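CDP-4-keto-6-deoxy-D-glucose-3-dehydrase (Yersinia pseudotuberculosis, PDB 3BB8) probably uses pyridoxal 5'-phosphate to dehydrate CDP-4-keto-6-deoxy-D-glucose at C-3, a sugar-nucleotide step of lipopolysaccharide biosynthesis. Local coordinates at residues I133-D138 with R393-L398; T115-F120 with A378-R383. The protein carries 1 engineered substitution. One frame throughout, in Å; residues are numbered along the deposited sequence.

Contact 1. Residues I133-D138 with R393-L398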
ATOM      1  N   ILE A 133     -20.669  -5.721  -8.473  1.00 38.80           N
ATOM      2  CA  ILE A 133     -20.663  -6.561  -9.656  1.00 39.80           C
ATOM      3  C   ILE A 133     -20.225  -5.797 -10.893  1.00 37.86           C
ATOM      4  O   ILE A 133     -20.841  -4.799 -11.273  1.00 38.82           O
ATOM      5  CB  ILE A 133     -22.071  -7.157  -9.884  1.00 41.34           C
ATOM      6  CG1 ILE A 133     -22.497  -7.926  -8.632  1.00 41.07           C
ATOM      7  CG2 ILE A 133     -22.070  -8.078 -11.086  1.00 40.28           C
ATOM      8  CD1 ILE A 133     -23.974  -8.179  -8.546  1.00 46.66           C
ATOM      9  N   PRO A 134     -19.133  -6.246 -11.524  1.00 36.25           N
ATOM     10  CA  PRO A 134     -18.617  -5.597 -12.732  1.00 36.86           C
ATOM     11  C   PRO A 134     -19.517  -5.936 -13.923  1.00 35.87           C
ATOM     12  O   PRO A 134     -19.972  -7.073 -14.063  1.00 35.40           O
ATOM     13  CB  PRO A 134     -17.224  -6.207 -12.892  1.00 35.65           C
ATOM     14  CG  PRO A 134     -16.876  -6.664 -11.508  1.00 37.89           C
ATOM     15  CD  PRO A 134     -18.174  -7.239 -11.023  1.00 35.19           C
ATOM     16  N   VAL A 135     -19.785  -4.941 -14.757  1.00 36.14           N
ATOM     17  CA  VAL A 135     -20.598  -5.119 -15.958  1.00 38.06           C
ATOM     18  C   VAL A 135     -19.745  -4.650 -17.139  1.00 37.39           C
ATOM     19  O   VAL A 135     -19.406  -3.470 -17.228  1.00 39.81           O
ATOM     20  CB  VAL A 135     -21.889  -4.279 -15.882  1.00 37.45           C
ATOM     21  CG1 VAL A 135     -22.699  -4.451 -17.159  1.00 38.84           C
ATOM     22  CG2 VAL A 135     -22.714  -4.718 -14.681  1.00 38.36           C
ATOM     23  N   PHE A 136     -19.388  -5.569 -18.031  1.00 37.94           N
ATOM     24  CA  PHE A 136     -18.539  -5.232 -19.176  1.00 39.68           C
ATOM     25  C   PHE A 136     -19.226  -4.989 -20.525  1.00 40.81           C
ATOM     26  O   PHE A 136     -20.264  -5.578 -20.826  1.00 41.58           O
ATOM     27  CB  PHE A 136     -17.492  -6.330 -19.414  1.00 38.02           C
ATOM     28  CG  PHE A 136     -16.731  -6.746 -18.184  1.00 37.76           C
ATOM     29  CD1 PHE A 136     -17.218  -7.755 -17.358  1.00 38.60           C
ATOM     30  CD2 PHE A 136     -15.500  -6.159 -17.878  1.00 35.54           C
ATOM     31  CE1 PHE A 136     -16.494  -8.184 -16.243  1.00 39.45           C
ATOM     32  CE2 PHE A 136     -14.767  -6.574 -16.771  1.00 34.96           C
ATOM     33  CZ  PHE A 136     -15.264  -7.591 -15.949  1.00 38.75           C
ATOM     34  N   VAL A 137     -18.613  -4.118 -21.327  1.00 42.38           N
ATOM     35  CA  VAL A 137     -19.053  -3.824 -22.693  1.00 43.42           C
ATOM     36  C   VAL A 137     -17.772  -3.800 -23.530  1.00 45.25           C
ATOM     37  O   VAL A 137     -16.701  -3.453 -23.028  1.00 47.23           O
ATOM     38  CB  VAL A 137     -19.782  -2.468 -22.833  1.00 42.02           C
ATOM     39  CG1 VAL A 137     -21.098  -2.517 -22.094  1.00 41.16           C
ATOM     40  CG2 VAL A 137     -18.902  -1.336 -22.333  1.00 42.10           C
ATOM     41  N   ASP A 138     -17.879  -4.166 -24.800  1.00 46.29           N
ATOM     42  CA  ASP A 138     -16.719  -4.229 -25.682  1.00 46.45           C
ATOM     43  C   ASP A 138     -16.001  -2.906 -25.937  1.00 45.41           C
ATOM     44  O   ASP A 138     -16.551  -1.827 -25.723  1.00 45.57           O
ATOM     45  CB  ASP A 138     -17.136  -4.865 -27.014  1.00 48.21           C
ATOM     46  CG  ASP A 138     -15.962  -5.453 -27.776  1.00 48.96           C
ATOM     47  OD1 ASP A 138     -15.090  -6.089 -27.145  1.00 46.86           O
ATOM     48  OD2 ASP A 138     -15.923  -5.295 -29.012  1.00 52.63           O
ATOM     49  N   ARG A 393     -21.343  -9.439 -15.231  1.00 44.88           N
ATOM     50  CA  ARG A 393     -22.281  -9.435 -16.340  1.00 47.77           C
ATOM     51  C   ARG A 393     -21.603  -8.805 -17.540  1.00 47.94           C
ATOM     52  O   ARG A 393     -20.757  -7.921 -17.395  1.00 46.65           O
ATOM     53  CB  ARG A 393     -23.544  -8.631 -16.021  1.00 47.49           C
ATOM     54  CG  ARG A 393     -24.434  -9.227 -14.956  1.00 50.30           C
ATOM     55  CD  ARG A 393     -25.871  -8.701 -15.079  1.00 50.95           C
ATOM     56  NE  ARG A 393     -25.966  -7.240 -15.079  1.00 49.86           N
ATOM     57  CZ  ARG A 393     -26.160  -6.493 -16.164  1.00 49.44           C
ATOM     58  NH1 ARG A 393     -26.280  -7.063 -17.360  1.00 49.85           N
ATOM     59  NH2 ARG A 393     -26.254  -5.174 -16.049  1.00 48.36           N
ATOM     60  N   VAL A 394     -21.975  -9.274 -18.726  1.00 48.71           N
ATOM     61  CA  VAL A 394     -21.437  -8.737 -19.964  1.00 48.87           C
ATOM     62  C   VAL A 394     -22.594  -8.481 -20.928  1.00 50.13           C
ATOM     63  O   VAL A 394     -23.344  -9.391 -21.283  1.00 48.59           O
ATOM     64  CB  VAL A 394     -20.405  -9.698 -20.593  1.00 47.81           C
ATOM     65  CG1 VAL A 394     -20.941 -11.101 -20.600  1.00 50.42           C
ATOM     66  CG2 VAL A 394     -20.072  -9.253 -22.009  1.00 47.99           C
ATOM     67  N   VAL A 395     -22.750  -7.220 -21.318  1.00 51.43           N
ATOM     68  CA  VAL A 395     -23.806  -6.822 -22.234  1.00 53.46           C
ATOM     69  C   VAL A 395     -23.269  -6.788 -23.657  1.00 54.03           C
ATOM     70  O   VAL A 395     -22.360  -6.025 -23.965  1.00 54.81           O
ATOM     71  CB  VAL A 395     -24.347  -5.431 -21.876  1.00 54.06           C
ATOM     72  CG1 VAL A 395     -25.398  -5.008 -22.886  1.00 55.02           C
ATOM     73  CG2 VAL A 395     -24.934  -5.451 -20.467  1.00 55.09           C
ATOM     74  N   GLY A 396     -23.845  -7.614 -24.523  1.00 54.93           N
ATOM     75  CA  GLY A 396     -23.392  -7.671 -25.901  1.00 54.28           C
ATOM     76  C   GLY A 396     -22.247  -8.655 -26.001  1.00 53.09           C
ATOM     77  O   GLY A 396     -22.133  -9.551 -25.167  1.00 53.72           O
ATOM     78  N   GLU A 397     -21.398  -8.504 -27.011  1.00 51.90           N
ATOM     79  CA  GLU A 397     -20.261  -9.404 -27.165  1.00 52.58           C
ATOM     80  C   GLU A 397     -18.940  -8.692 -26.896  1.00 50.51           C
ATOM     81  O   GLU A 397     -18.875  -7.461 -26.897  1.00 50.88           O
ATOM     82  CB  GLU A 397     -20.237 -10.014 -28.574  1.00 55.20           C
ATOM     83  CG  GLU A 397     -20.981  -9.220 -29.633  1.00 58.51           C
ATOM     84  CD  GLU A 397     -22.491  -9.349 -29.494  1.00 62.32           C
ATOM     85  OE1 GLU A 397     -22.988 -10.499 -29.453  1.00 62.64           O
ATOM     86  OE2 GLU A 397     -23.181  -8.306 -29.427  1.00 62.38           O
ATOM     87  N   LEU A 398     -17.894  -9.474 -26.655  1.00 47.52           N
ATOM     88  CA  LEU A 398     -16.569  -8.922 -26.400  1.00 47.18           C
ATOM     89  C   LEU A 398     -15.640  -9.277 -27.569  1.00 46.64           C
ATOM     90  O   LEU A 398     -14.474  -9.634 -27.371  1.00 47.75           O
ATOM     91  CB  LEU A 398     -16.009  -9.473 -25.078  1.00 44.25           C
ATOM     92  CG  LEU A 398     -16.818  -9.155 -23.809  1.00 43.14           C
ATOM     93  CD1 LEU A 398     -16.171  -9.815 -22.609  1.00 39.91           C
ATOM     94  CD2 LEU A 398     -16.900  -7.649 -23.604  1.00 39.63           C
TER

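Contact 2. Residues T115-F120 with A378-R383. With PLP (pyridoxal-5'-phosphate), chain C.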
ATOM      1  N   THR A 115     -17.722  -1.249 -16.791  1.00 37.16           N
ATOM      2  CA  THR A 115     -16.312  -1.116 -17.150  1.00 36.85           C
ATOM      3  C   THR A 115     -16.052  -1.982 -18.384  1.00 36.23           C
ATOM      4  O   THR A 115     -16.991  -2.530 -18.957  1.00 38.40           O
ATOM      5  CB  THR A 115     -15.410  -1.566 -15.961  1.00 35.62           C
ATOM      6  OG1 THR A 115     -14.041  -1.273 -16.253  1.00 37.38           O
ATOM      7  CG2 THR A 115     -15.554  -3.058 -15.709  1.00 34.66           C
ATOM      8  N   VAL A 116     -14.799  -2.105 -18.806  1.00 34.10           N
ATOM      9  CA  VAL A 116     -14.489  -2.936 -19.968  1.00 33.51           C
ATOM     10  C   VAL A 116     -13.569  -4.073 -19.547  1.00 34.64           C
ATOM     11  O   VAL A 116     -12.879  -3.970 -18.531  1.00 36.30           O
ATOM     12  CB  VAL A 116     -13.824  -2.115 -21.103  1.00 32.00           C
ATOM     13  CG1 VAL A 116     -14.768  -1.005 -21.549  1.00 31.92           C
ATOM     14  CG2 VAL A 116     -12.492  -1.533 -20.642  1.00 32.90           C
ATOM     15  N   ALA A 117     -13.577  -5.164 -20.311  1.00 34.56           N
ATOM     16  CA  ALA A 117     -12.744  -6.321 -20.002  1.00 33.38           C
ATOM     17  C   ALA A 117     -11.343  -6.233 -20.626  1.00 34.36           C
ATOM     18  O   ALA A 117     -10.436  -6.992 -20.269  1.00 34.12           O
ATOM     19  CB  ALA A 117     -13.445  -7.591 -20.452  1.00 34.83           C
ATOM     20  N   ALA A 118     -11.161  -5.307 -21.557  1.00 33.17           N
ATOM     21  CA  ALA A 118      -9.858  -5.140 -22.180  1.00 35.05           C
ATOM     22  C   ALA A 118      -9.079  -4.089 -21.396  1.00 35.05           C
ATOM     23  O   ALA A 118      -8.973  -2.945 -21.821  1.00 36.93           O
ATOM     24  CB  ALA A 118     -10.013  -4.707 -23.638  1.00 34.95           C
ATOM     25  N   GLY A 119      -8.539  -4.471 -20.247  1.00 33.72           N
ATOM     26  CA  GLY A 119      -7.795  -3.510 -19.458  1.00 33.71           C
ATOM     27  C   GLY A 119      -6.836  -4.100 -18.444  1.00 32.55           C
ATOM     28  O   GLY A 119      -6.311  -5.204 -18.610  1.00 32.54           O
ATOM     29  N   PHE A 120      -6.596  -3.343 -17.383  1.00 29.98           N
ATOM     30  CA  PHE A 120      -5.690  -3.781 -16.337  1.00 28.03           C
ATOM     31  C   PHE A 120      -6.514  -4.298 -15.160  1.00 26.57           C
ATOM     32  O   PHE A 120      -7.535  -3.707 -14.807  1.00 25.88           O
ATOM     33  CB  PHE A 120      -4.801  -2.620 -15.892  1.00 28.87           C
ATOM     34  CG  PHE A 120      -3.647  -3.055 -15.048  1.00 30.34           C
ATOM     35  CD1 PHE A 120      -2.575  -3.726 -15.623  1.00 28.82           C
ATOM     36  CD2 PHE A 120      -3.671  -2.883 -13.666  1.00 27.98           C
ATOM     37  CE1 PHE A 120      -1.542  -4.229 -14.837  1.00 29.71           C
ATOM     38  CE2 PHE A 120      -2.645  -3.383 -12.874  1.00 28.26           C
ATOM     39  CZ  PHE A 120      -1.580  -4.059 -13.461  1.00 29.21           C
ATOM     40  N   ALA A 378      -4.269  -7.696 -19.285  1.00 33.92           N
ATOM     41  CA  ALA A 378      -5.099  -8.899 -19.225  1.00 35.19           C
ATOM     42  C   ALA A 378      -5.772  -9.372 -20.524  1.00 35.27           C
ATOM     43  O   ALA A 378      -6.324 -10.474 -20.573  1.00 35.07           O
ATOM     44  CB  ALA A 378      -6.155  -8.729 -18.123  1.00 33.46           C
ATOM     45  N   GLY A 379      -5.724  -8.553 -21.572  1.00 35.10           N
ATOM     46  CA  GLY A 379      -6.359  -8.938 -22.824  1.00 33.15           C
ATOM     47  C   GLY A 379      -7.864  -8.960 -22.646  1.00 33.02           C
ATOM     48  O   GLY A 379      -8.564  -8.042 -23.065  1.00 32.88           O
ATOM     49  N   ASN A 380      -8.371 -10.030 -22.044  1.00 31.46           N
ATOM     50  CA  ASN A 380      -9.796 -10.149 -21.767  1.00 32.13           C
ATOM     51  C   ASN A 380      -9.915 -10.677 -20.341  1.00 31.29           C
ATOM     52  O   ASN A 380      -9.729 -11.872 -20.092  1.00 30.83           O
ATOM     53  CB  ASN A 380     -10.480 -11.113 -22.734  1.00 33.26           C
ATOM     54  CG  ASN A 380     -11.981 -11.221 -22.484  1.00 35.45           C
ATOM     55  OD1 ASN A 380     -12.730 -11.714 -23.334  1.00 39.15           O
ATOM     56  ND2 ASN A 380     -12.427 -10.766 -21.317  1.00 34.56           N
ATOM     57  N   LEU A 381     -10.219  -9.772 -19.417  1.00 29.07           N
ATOM     58  CA  LEU A 381     -10.339 -10.117 -18.008  1.00 29.72           C
ATOM     59  C   LEU A 381     -11.222 -11.330 -17.734  1.00 28.50           C
ATOM     60  O   LEU A 381     -10.851 -12.186 -16.937  1.00 29.21           O
ATOM     61  CB  LEU A 381     -10.837  -8.903 -17.211  1.00 28.99           C
ATOM     62  CG  LEU A 381      -9.756  -7.849 -16.962  1.00 28.71           C
ATOM     63  CD1 LEU A 381     -10.376  -6.549 -16.516  1.00 29.14           C
ATOM     64  CD2 LEU A 381      -8.764  -8.376 -15.929  1.00 29.21           C
ATOM     65  N   THR A 382     -12.368 -11.419 -18.400  1.00 27.66           N
ATOM     66  CA  THR A 382     -13.265 -12.547 -18.180  1.00 30.70           C
ATOM     67  C   THR A 382     -12.646 -13.894 -18.521  1.00 32.27           C
ATOM     68  O   THR A 382     -13.166 -14.926 -18.105  1.00 34.12           O
ATOM     69  CB  THR A 382     -14.574 -12.407 -18.973  1.00 31.41           C
ATOM     70  OG1 THR A 382     -14.290 -12.365 -20.377  1.00 36.01           O
ATOM     71  CG2 THR A 382     -15.306 -11.149 -18.563  1.00 29.34           C
ATOM     72  N   ARG A 383     -11.542 -13.892 -19.269  1.00 32.48           N
ATOM     73  CA  ARG A 383     -10.866 -15.139 -19.627  1.00 32.70           C
ATOM     74  C   ARG A 383      -9.627 -15.396 -18.777  1.00 32.11           C
ATOM     75  O   ARG A 383      -8.869 -16.340 -19.029  1.00 32.50           O
ATOM     76  CB  ARG A 383     -10.459 -15.137 -21.107  1.00 33.68           C
ATOM     77  CG  ARG A 383     -11.622 -15.071 -22.075  1.00 36.73           C
ATOM     78  CD  ARG A 383     -11.135 -15.136 -23.515  1.00 39.10           C
ATOM     79  NE  ARG A 383     -12.255 -15.061 -24.444  1.00 40.83           N
ATOM     80  CZ  ARG A 383     -13.063 -16.076 -24.727  1.00 41.98           C
ATOM     81  NH1 ARG A 383     -12.870 -17.258 -24.157  1.00 40.04           N
ATOM     82  NH2 ARG A 383     -14.078 -15.901 -25.567  1.00 41.39           N
TER
HETATM   83  N1  PLP C 500      -4.476   0.730 -14.150  1.00 36.22           N
HETATM   84  C2  PLP C 500      -3.728   0.770 -15.316  1.00 38.72           C
HETATM   85  C2A PLP C 500      -4.476   0.953 -16.629  1.00 34.87           C
HETATM   86  C3  PLP C 500      -2.308   0.644 -15.253  1.00 37.58           C
HETATM   87  O3  PLP C 500      -1.541   0.673 -16.365  1.00 42.26           O
HETATM   88  C4  PLP C 500      -1.646   0.479 -13.962  1.00 38.87           C
HETATM   89  C4A PLP C 500      -0.082   0.377 -13.948  1.00 40.82           C
HETATM   90  C5  PLP C 500      -2.477   0.434 -12.795  1.00 36.77           C
HETATM   91  C6  PLP C 500      -3.913   0.568 -12.938  1.00 36.10           C
HETATM   92  C5A PLP C 500      -2.027   0.270 -11.375  1.00 33.12           C
HETATM   93  O4P PLP C 500      -0.837   0.861 -11.096  1.00 28.67           O
HETATM   94  P   PLP C 500       0.334   0.218 -10.202  1.00 28.86           P
HETATM   95  O1P PLP C 500       1.202   1.382  -9.771  1.00 27.71           O
HETATM   96  O2P PLP C 500       1.138  -0.788 -11.216  1.00 30.42           O
HETATM   97  O3P PLP C 500      -0.266  -0.555  -9.023  1.00 26.52           O

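Contact 1. Residues I133-D138 with R393-L398
Val135 and Arg393 lie side by side on a parallel pair of strands, their side chains pointing the same way. The guanidinium rests one face against CG1 of Val135, and NH2 of Arg393 is 3.8 Å from both CG1 and CG2 of Val135. The arginine chain bends at chi3 (-54°), which brings NE back toward Val135. Arginine suits this place because its face packs on carbon while its N-H groups still bind at the rim; NE forms a salt bridge with Glu112. Farther along, Val135 CG1 meets Val395 CG2 at 4.1 Å, an apolar pair of beta-branched residues well suited to extended chain.

The backbones are joined in parallel register. Arg393 N donates to Pro134 O (3.0 Å), Arg393 O receives Phe136 N at 2.8 Å, and Phe136 O takes Val395 N. Arg393 O also lies 3.2 Å from Val135 CA in a CA-H...O contact, and Phe136 CD1 approaches it obliquely. At Gly396 the backbone adopts angles at which a CB would be jammed against the preceding carbonyl oxygen, so glycine can make the turn. Beyond it, Leu398 CD2 packs on the backbone of Val137 and Asp138, 3.8 Å from Asp138 N.

Asp138 CB touches Glu397 O at 3.1 Å, while its carboxylate reaches the start of helix 399-407: OD1 bonds to Thr401 OG1 and OD2 to Asn400 N, where the helix dipole would probably stabilise the negative charge. Strand 133-140 is paired on its other edge with strand 112-115. Helix 121-129 packs on Pro134, and Ala154 of helix 151-154 packs against Val135, Val137 and Val395.

Contact 2. Residues T115-F120 with A378-R383
Ala117 O serves two N-H groups at once: Leu381 N donates to it across the contact at 2.9 Å, and Gly119 N closes a weak bond to it within its own loop, making Ala118 the centre of an inverse gamma turn. This loop belongs to the aspartate aminotransferase fold, where it leads from strand 112-115 into helix 121-129 at the cofactor site. The Leu381 bond is nearly straight at hydrogen (173°), although its donor is tilted 24° from the carbonyl plane. Leu381 CG also lies beside the same oxygen, at 3.5 Å, while its CB faces the CB of Ala117. Alanine suits this spot, since its short side chain lets the two backbones come close.

Two further backbone contacts complete the join. Ala378 N makes a long, bent bond to Gly119 O (3.3 Å), and Gly379 O meets Ala118 CA in a CA-H...O contact. Gly379 has positive phi, a conformation easily taken by a residue without a side chain. Ala378 CB touches Gly119 O as well, at 3.6 Å.

The loop ends at Phe120, whose CB points away from 378-383 and whose ring packs on pyridoxal phosphate. Phe377 meets its ring edge-to-face, and Trp247 of the second subunit stands almost perpendicular to it, so the aromatic wall beside the cofactor draws on both subunits. CG of Phe120 is anti to the backbone N (chi1 -167°), and the pyridine ring lies over one face of the phenyl ring, offset toward its rim, with PLP C4 above the plane, Phe120 CB 3.6 Å from PLP C2 and Phe120 CD2 3.5 Å from PLP C6.

Overall arrangement
From the N terminus, the chain passes first through 115-120, then through 133-138 after helix 121-129. Some 240 residues later it returns as 378-383 and 393-398. Because the segments alternate, the two long loops cross: contact 2 closes 115-120 onto 378-383, and contact 1 closes 133-138 onto 393-398 a little farther along both legs. Their centres are 10 Å apart, and they touch directly through the pairing of strand 112-115 with strand 133-140 and through Phe136 packed on Val116 and Ala117. Together they fasten the returning chain to the main sheet, at its edge in contact 1 and beside the cofactor pocket in contact 2.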